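Local coordinates for OBG-type G domain-containing protein (Pyrococcus horikoshii, PDB 2E87) that binds GDP in the crystal and is probably a GTP-binding protein of the Obg type, though its cellular role is unknown, at residues L81-V86 with E236-L241; K76-L81 with D159-D164; R45-V50 with R115-N120. One frame throughout, in Å; residues are numbered along the deposited sequence.

Contact 1: residues L81-V86 with E236-L241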
# COMPACT_ATOMS: atom_id res chain seq x y z
N LEU A 81 -3.16 3.65 3.07
CA LEU A 81 -1.88 4.29 2.89
C LEU A 81 -1.60 4.65 1.43
O LEU A 81 -0.91 5.63 1.16
CB LEU A 81 -0.75 3.44 3.47
CG LEU A 81 -0.80 3.28 4.99
CD1 LEU A 81 0.47 2.62 5.42
CD2 LEU A 81 -0.92 4.61 5.67
N VAL A 82 -2.12 3.87 0.49
CA VAL A 82 -1.95 4.18 -0.93
C VAL A 82 -2.59 5.56 -1.18
O VAL A 82 -2.03 6.41 -1.87
CB VAL A 82 -2.65 3.13 -1.84
CG1 VAL A 82 -2.87 3.71 -3.25
CG2 VAL A 82 -1.79 1.87 -1.93
N ASP A 83 -3.78 5.74 -0.62
CA ASP A 83 -4.51 6.98 -0.76
C ASP A 83 -3.68 8.10 -0.15
O ASP A 83 -3.57 9.18 -0.72
CB ASP A 83 -5.86 6.85 -0.05
CG ASP A 83 -6.77 8.06 -0.28
OD1 ASP A 83 -7.73 8.22 0.48
OD2 ASP A 83 -6.53 8.85 -1.23
N VAL A 84 -3.08 7.85 1.00
CA VAL A 84 -2.27 8.87 1.66
C VAL A 84 -1.06 9.27 0.83
O VAL A 84 -0.73 10.44 0.75
CB VAL A 84 -1.77 8.40 3.05
CG1 VAL A 84 -0.54 9.19 3.47
CG2 VAL A 84 -2.85 8.59 4.07
N LEU A 85 -0.41 8.30 0.23
CA LEU A 85 0.80 8.58 -0.54
C LEU A 85 0.65 9.14 -1.96
O LEU A 85 1.47 9.95 -2.39
CB LEU A 85 1.66 7.31 -0.62
CG LEU A 85 2.21 6.74 0.69
CD1 LEU A 85 3.00 5.48 0.42
CD2 LEU A 85 3.09 7.79 1.33
N VAL A 86 -0.38 8.73 -2.69
CA VAL A 86 -0.50 9.18 -4.07
C VAL A 86 -1.90 9.59 -4.48
O VAL A 86 -2.11 9.99 -5.63
CB VAL A 86 -0.02 8.06 -5.03
CG1 VAL A 86 1.35 7.58 -4.60
CG2 VAL A 86 -0.99 6.88 -5.02
N GLU A 236 -2.12 13.34 7.53
CA GLU A 236 -1.32 12.56 8.46
C GLU A 236 -2.26 11.89 9.44
O GLU A 236 -1.96 10.85 10.01
CB GLU A 236 -0.30 13.44 9.18
CG GLU A 236 -0.84 14.75 9.65
CD GLU A 236 0.27 15.69 10.07
OE1 GLU A 236 1.17 15.95 9.25
OE2 GLU A 236 0.23 16.18 11.22
N LYS A 237 -3.43 12.48 9.60
CA LYS A 237 -4.44 11.94 10.48
C LYS A 237 -4.97 10.65 9.84
O LYS A 237 -5.22 9.65 10.53
CB LYS A 237 -5.55 12.98 10.61
CG LYS A 237 -6.41 12.92 11.84
CD LYS A 237 -7.09 14.29 11.98
CE LYS A 237 -7.91 14.43 13.26
NZ LYS A 237 -8.46 15.82 13.37
N GLN A 238 -5.15 10.68 8.52
CA GLN A 238 -5.64 9.51 7.80
C GLN A 238 -4.58 8.40 7.88
O GLN A 238 -4.92 7.23 7.99
CB GLN A 238 -5.93 9.87 6.34
CG GLN A 238 -6.71 8.82 5.53
CD GLN A 238 -6.59 9.03 4.01
OE1 GLN A 238 -6.06 10.04 3.56
NE2 GLN A 238 -7.09 8.07 3.23
N ALA A 239 -3.31 8.79 7.81
CA ALA A 239 -2.19 7.85 7.87
C ALA A 239 -2.11 7.16 9.23
O ALA A 239 -1.76 5.97 9.32
CB ALA A 239 -0.88 8.57 7.59
N ILE A 240 -2.40 7.92 10.28
CA ILE A 240 -2.38 7.43 11.65
C ILE A 240 -3.57 6.52 11.87
O ILE A 240 -3.44 5.41 12.37
CB ILE A 240 -2.47 8.59 12.66
CG1 ILE A 240 -1.20 9.44 12.60
CG2 ILE A 240 -2.71 8.06 14.06
CD1 ILE A 240 -1.38 10.80 13.25
N LEU A 241 -4.75 7.00 11.47
CA LEU A 241 -5.96 6.22 11.67
C LEU A 241 -6.02 4.95 10.83
O LEU A 241 -6.89 4.11 11.06
CB LEU A 241 -7.20 7.08 11.40
CG LEU A 241 -7.39 8.28 12.34
CD1 LEU A 241 -8.72 8.94 12.03
CD2 LEU A 241 -7.36 7.83 13.79
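Two short helical segments, 81-86 and 236-241, run nearly antiparallel, their N-to-C directions 157° apart and their axes 9.3 Å from each other at closest approach, with Leu81 and Ala239 nearest in the backbone. Gln238 spans the gap with an extended side chain, its CG anti to the backbone N (chi1 -169°), and lies roughly perpendicular to Asp83. Its NE2 donates to Asp83 OD1 over 2.8 Å, close to the amide's own plane but from above the carboxylate plane, the two planes being 75° apart. The same NE2 also hydrogen-bonds to Glu80 OE2, so one amide nitrogen is held by two carboxylates, which would probably polarise its two N-H bonds. The contact joins the NOG1-type N-terminal helical region to the P-loop GTPase domain of Obg type, away from the nucleotide. Beside the polar bridge, Val84 and Gln238 lie alongside each other, pointing opposite ways, and Val84 CG2 is 3.6 Å from Gln238 OE1. That methyl also rests on Ala239 CB at 4.0 Å. Leu81 adds CD2, which approaches Ala239 O at 4.0 Å; this carbonyl accepts a hydrogen bond from Tyr197.

Contact 2: residues K76-L81 with D159-D164. With SO4 (sulfate ion), chain D.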
# COMPACT_ATOMS: atom_id res chain seq x y z
N LYS A 76 -7.49 -3.28 3.33
CA LYS A 76 -7.90 -1.92 3.67
C LYS A 76 -6.77 -1.03 4.15
O LYS A 76 -6.74 0.16 3.84
CB LYS A 76 -9.00 -1.94 4.73
CG LYS A 76 -10.32 -2.47 4.21
CD LYS A 76 -11.46 -2.24 5.20
CE LYS A 76 -12.79 -2.74 4.64
NZ LYS A 76 -13.96 -2.30 5.48
N PHE A 77 -5.85 -1.60 4.92
CA PHE A 77 -4.72 -0.85 5.44
C PHE A 77 -3.90 -0.24 4.30
O PHE A 77 -3.56 0.94 4.35
CB PHE A 77 -3.85 -1.76 6.31
CG PHE A 77 -2.54 -1.15 6.73
CD1 PHE A 77 -2.51 -0.11 7.66
CD2 PHE A 77 -1.34 -1.60 6.18
CE1 PHE A 77 -1.30 0.47 8.04
CE2 PHE A 77 -0.12 -1.03 6.55
CZ PHE A 77 -0.11 0.02 7.49
N TYR A 78 -3.59 -1.04 3.28
CA TYR A 78 -2.82 -0.54 2.14
C TYR A 78 -3.67 0.42 1.29
O TYR A 78 -3.15 1.38 0.72
CB TYR A 78 -2.28 -1.68 1.28
CG TYR A 78 -0.99 -2.27 1.81
CD1 TYR A 78 -0.01 -1.46 2.36
CD2 TYR A 78 -0.73 -3.64 1.72
CE1 TYR A 78 1.18 -1.96 2.82
CE2 TYR A 78 0.48 -4.16 2.18
CZ TYR A 78 1.43 -3.31 2.73
OH TYR A 78 2.64 -3.78 3.19
N GLN A 79 -4.97 0.17 1.21
CA GLN A 79 -5.82 1.07 0.44
C GLN A 79 -5.72 2.44 1.10
O GLN A 79 -5.64 3.47 0.44
CB GLN A 79 -7.26 0.59 0.46
CG GLN A 79 -7.51 -0.53 -0.53
CD GLN A 79 -8.93 -1.06 -0.45
OE1 GLN A 79 -9.89 -0.29 -0.38
NE2 GLN A 79 -9.06 -2.37 -0.48
N GLU A 80 -5.70 2.44 2.42
CA GLU A 80 -5.62 3.70 3.14
C GLU A 80 -4.26 4.38 2.93
O GLU A 80 -4.19 5.57 2.61
CB GLU A 80 -5.90 3.43 4.62
CG GLU A 80 -6.53 4.56 5.35
CD GLU A 80 -7.78 5.08 4.67
OE1 GLU A 80 -8.60 4.27 4.19
OE2 GLU A 80 -7.94 6.30 4.63
N LEU A 81 -3.16 3.65 3.07
CA LEU A 81 -1.88 4.29 2.89
C LEU A 81 -1.60 4.65 1.43
O LEU A 81 -0.91 5.63 1.16
CB LEU A 81 -0.75 3.44 3.47
CG LEU A 81 -0.80 3.28 4.99
CD1 LEU A 81 0.47 2.62 5.42
CD2 LEU A 81 -0.92 4.61 5.67
N ASP A 159 7.72 2.99 -0.62
CA ASP A 159 7.83 3.24 0.81
C ASP A 159 6.64 2.75 1.63
O ASP A 159 6.46 3.17 2.77
CB ASP A 159 8.00 4.73 1.09
CG ASP A 159 9.24 5.31 0.45
OD1 ASP A 159 10.31 4.66 0.52
OD2 ASP A 159 9.14 6.42 -0.11
N LEU A 160 5.82 1.87 1.07
CA LEU A 160 4.70 1.37 1.87
C LEU A 160 5.27 0.57 3.02
O LEU A 160 6.27 -0.13 2.87
CB LEU A 160 3.79 0.47 1.04
CG LEU A 160 2.81 1.19 0.12
CD1 LEU A 160 2.08 0.15 -0.73
CD2 LEU A 160 1.83 2.01 0.96
N PRO A 161 4.65 0.65 4.19
CA PRO A 161 5.13 -0.09 5.35
C PRO A 161 5.16 -1.58 5.03
O PRO A 161 4.14 -2.15 4.65
CB PRO A 161 4.06 0.19 6.41
CG PRO A 161 3.45 1.45 5.96
CD PRO A 161 3.39 1.34 4.48
N VAL A 162 6.33 -2.21 5.17
CA VAL A 162 6.47 -3.65 4.93
C VAL A 162 6.09 -4.40 6.22
O VAL A 162 6.91 -4.57 7.11
CB VAL A 162 7.94 -4.01 4.55
CG1 VAL A 162 8.15 -5.53 4.62
CG2 VAL A 162 8.26 -3.49 3.16
N VAL A 163 4.83 -4.84 6.31
CA VAL A 163 4.35 -5.56 7.49
C VAL A 163 3.39 -6.68 7.13
O VAL A 163 2.83 -6.70 6.03
CB VAL A 163 3.65 -4.62 8.48
CG1 VAL A 163 4.64 -3.68 9.09
CG2 VAL A 163 2.57 -3.84 7.78
N ASP A 164 3.20 -7.61 8.06
CA ASP A 164 2.31 -8.74 7.84
C ASP A 164 0.88 -8.27 7.99
O ASP A 164 0.51 -7.70 9.02
CB ASP A 164 2.60 -9.87 8.84
CG ASP A 164 1.99 -11.20 8.41
OD1 ASP A 164 0.76 -11.25 8.21
OD2 ASP A 164 2.75 -12.19 8.27
S SO4 D . -8.74 -6.42 5.04
O1 SO4 D . -7.46 -6.98 5.70
O2 SO4 D . -8.65 -4.95 4.71
O3 SO4 D . -8.97 -7.21 3.75
O4 SO4 D . -9.94 -6.56 5.99
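Helix 76-86 of the NOG1-type helical region packs here against the non-regular linker that leads from helix 144-156 to strand 169-173, the first strand of the G domain. Three side chains of the helix reach the linker, two with the same first torsion. Phe77 has CG anti to the backbone N (chi1 171°), whereas Tyr78 and Leu81 both place CG beside the N, anti to the carbonyl carbon. The Tyr78 ring swings out so that its OH donates to Pro161 O at 2.7 Å; the oxygen lies at the ring's edge, and the hydroxyl sits in the carbonyl plane with a C=O...O angle of 158°. This bond gives the buried hydroxyl a backbone acceptor and ties down the far end of the ring. Phe77 CD2 lies over a face of the Tyr78 ring, near its rim, and Leu81 CG over the rim of a Phe77 face. The tip of Phe77 meets the linker twice, through CZ to Pro161 CG and, 4.1 Å away, through CE2 to Val163 CG2. Leu160 lies obliquely to Tyr78, its CB 4.0 Å from Tyr78 CE1, and turns CD2 onto Leu81 CB. At the helix N-terminus, Lys76 N donates to O2 of a sulfate ion, probably from the crystallisation liquor. Leu81 and Pro161 meet tip to tip, CD1 of the leucine being 3.2 Å from CG of the proline.

Contact 3: residues R45-V50 with R115-N120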
# COMPACT_ATOMS: atom_id res chain seq x y z
N ARG A 45 2.16 -2.71 -46.76
CA ARG A 45 3.20 -2.25 -45.86
C ARG A 45 2.59 -1.27 -44.88
O ARG A 45 2.85 -1.33 -43.68
CB ARG A 45 4.34 -1.55 -46.63
CG ARG A 45 5.45 -2.47 -47.06
CD ARG A 45 6.77 -1.74 -47.25
NE ARG A 45 7.81 -2.65 -47.75
CZ ARG A 45 7.97 -2.95 -49.04
NH1 ARG A 45 7.18 -2.41 -49.96
NH2 ARG A 45 8.92 -3.81 -49.40
N GLU A 46 1.79 -0.35 -45.41
CA GLU A 46 1.13 0.66 -44.62
C GLU A 46 0.20 -0.01 -43.61
O GLU A 46 0.10 0.43 -42.47
CB GLU A 46 0.37 1.61 -45.54
CG GLU A 46 1.30 2.34 -46.50
CD GLU A 46 2.20 3.35 -45.81
OE1 GLU A 46 2.57 3.13 -44.65
OE2 GLU A 46 2.56 4.36 -46.44
N GLU A 47 -0.46 -1.08 -44.03
CA GLU A 47 -1.34 -1.84 -43.14
C GLU A 47 -0.49 -2.46 -42.03
O GLU A 47 -0.89 -2.46 -40.86
CB GLU A 47 -2.05 -2.96 -43.89
CG GLU A 47 -3.25 -2.51 -44.67
CD GLU A 47 -3.81 -3.61 -45.56
OE1 GLU A 47 -4.05 -4.74 -45.06
OE2 GLU A 47 -4.00 -3.33 -46.76
N LEU A 48 0.67 -2.99 -42.40
CA LEU A 48 1.55 -3.61 -41.42
C LEU A 48 1.99 -2.56 -40.42
O LEU A 48 2.02 -2.82 -39.22
CB LEU A 48 2.77 -4.23 -42.10
CG LEU A 48 3.83 -4.80 -41.15
CD1 LEU A 48 3.26 -5.93 -40.29
CD2 LEU A 48 5.00 -5.29 -41.95
N ARG A 49 2.33 -1.36 -40.90
CA ARG A 49 2.76 -0.30 -40.01
C ARG A 49 1.65 0.05 -39.03
O ARG A 49 1.90 0.16 -37.83
CB ARG A 49 3.14 0.95 -40.79
CG ARG A 49 4.43 0.86 -41.57
CD ARG A 49 4.86 2.26 -41.99
NE ARG A 49 6.16 2.26 -42.67
CZ ARG A 49 6.34 1.90 -43.93
NH1 ARG A 49 5.31 1.51 -44.66
NH2 ARG A 49 7.56 1.89 -44.45
N VAL A 50 0.44 0.23 -39.54
CA VAL A 50 -0.68 0.58 -38.68
C VAL A 50 -0.90 -0.46 -37.58
O VAL A 50 -1.19 -0.11 -36.44
CB VAL A 50 -1.97 0.77 -39.49
CG1 VAL A 50 -3.17 0.81 -38.57
CG2 VAL A 50 -1.89 2.05 -40.29
N ARG A 115 -9.88 1.39 -44.12
CA ARG A 115 -9.77 2.44 -45.13
C ARG A 115 -8.64 2.18 -46.10
O ARG A 115 -8.80 2.35 -47.30
CB ARG A 115 -9.55 3.82 -44.50
CG ARG A 115 -10.76 4.72 -44.53
CD ARG A 115 -11.69 4.31 -43.43
NE ARG A 115 -13.00 4.94 -43.50
CZ ARG A 115 -13.88 4.87 -42.51
NH1 ARG A 115 -13.56 4.20 -41.42
NH2 ARG A 115 -15.07 5.45 -42.60
N ILE A 116 -7.48 1.80 -45.56
CA ILE A 116 -6.31 1.54 -46.38
C ILE A 116 -6.52 0.28 -47.22
O ILE A 116 -6.34 0.30 -48.43
CB ILE A 116 -5.03 1.39 -45.51
CG1 ILE A 116 -4.72 2.72 -44.82
CG2 ILE A 116 -3.83 0.95 -46.37
CD1 ILE A 116 -3.74 2.60 -43.67
N ARG A 117 -6.90 -0.80 -46.56
CA ARG A 117 -7.14 -2.06 -47.24
C ARG A 117 -8.09 -1.86 -48.41
O ARG A 117 -7.95 -2.49 -49.46
CB ARG A 117 -7.75 -3.08 -46.28
CG ARG A 117 -8.23 -4.35 -46.97
CD ARG A 117 -9.28 -5.09 -46.14
NE ARG A 117 -9.77 -6.28 -46.83
CZ ARG A 117 -10.81 -7.00 -46.42
NH1 ARG A 117 -11.48 -6.64 -45.33
NH2 ARG A 117 -11.19 -8.07 -47.11
N TYR A 118 -9.04 -0.95 -48.23
CA TYR A 118 -10.06 -0.70 -49.23
C TYR A 118 -9.77 0.43 -50.23
O TYR A 118 -10.63 0.79 -51.04
CB TYR A 118 -11.38 -0.45 -48.47
CG TYR A 118 -12.60 -0.63 -49.31
CD1 TYR A 118 -12.98 -1.89 -49.75
CD2 TYR A 118 -13.35 0.48 -49.72
CE1 TYR A 118 -14.08 -2.05 -50.61
CE2 TYR A 118 -14.45 0.34 -50.57
CZ TYR A 118 -14.81 -0.93 -51.01
OH TYR A 118 -15.86 -1.07 -51.88
N SER A 119 -8.56 0.97 -50.21
CA SER A 119 -8.20 2.07 -51.12
C SER A 119 -7.35 1.64 -52.31
O SER A 119 -6.78 0.54 -52.32
CB SER A 119 -7.46 3.15 -50.34
OG SER A 119 -7.18 4.27 -51.16
N ASN A 120 -7.26 2.50 -53.32
CA ASN A 120 -6.46 2.23 -54.52
C ASN A 120 -5.71 3.48 -54.95
O ASN A 120 -5.06 3.48 -56.00
CB ASN A 120 -7.33 1.76 -55.69
CG ASN A 120 -7.94 0.40 -55.45
OD1 ASN A 120 -7.23 -0.58 -55.20
ND2 ASN A 120 -9.26 0.33 -55.54
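Apolar packing centres on Ile116, which points from the last turn of helix 88-117 toward helix 38-67. Its two branches divide the work. CG2, anti to the backbone N, lies 3.9 Å from Glu47 CG and a little farther from Glu46 CB, while CG1, beside the N (chi1 -66°), carries CD1 to Val50. There the two side chains meet tip to tip, Val50 CG2 standing 3.9 Å from Ile116 CD1.

The polar side is looser. Glu47 has CG anti to the carbonyl carbon and is extended beyond it, running alongside Ile116 but pointing the other way, so that its carboxylate arrives over the backbone of Arg117, with OE2 3.4 Å from Arg117 CA. The charged ends do not pair: Glu47 OE1 is 6.2 Å from Arg117 NE and has instead a long, weak ion pair with Arg51. An alanine at Glu47 would probably uncover part of Ile116 CG2 and the backbone side of Arg117, since the CG methylene and the carboxylate that lie against them would be gone. Glu46 turns its carboxylate away from Ile116, to a salt bridge with Arg129.

Arg129 belongs to helix 122-142, which also offers Leu128 to Ile116. The contact thus lies where three helices of the N-terminal helical bundle meet, far from the strands of the G domain, as helix 88-117 gives way to the turn that leads into helix 122-142.

Contacts 1 and 2 share Leu81 and helix 76-86, their centres about 9 Å apart, and they touch where Leu85 packs on Leu160. Together they set this one helix against both the GTPase domain and the linker entering it. Contact 3 lies about 50 Å from either by centres, toward the far end of the helical bundle, and joins only helices of that region. All three are largely buried, but contact 1 has a partly exposed polar edge and contact 3 an exposed arginine at its margin. Each of the first two has one side-chain hydrogen bond across it, to a carboxylate and to a backbone carbonyl respectively; contact 3 has no such bond across it and is mainly apolar.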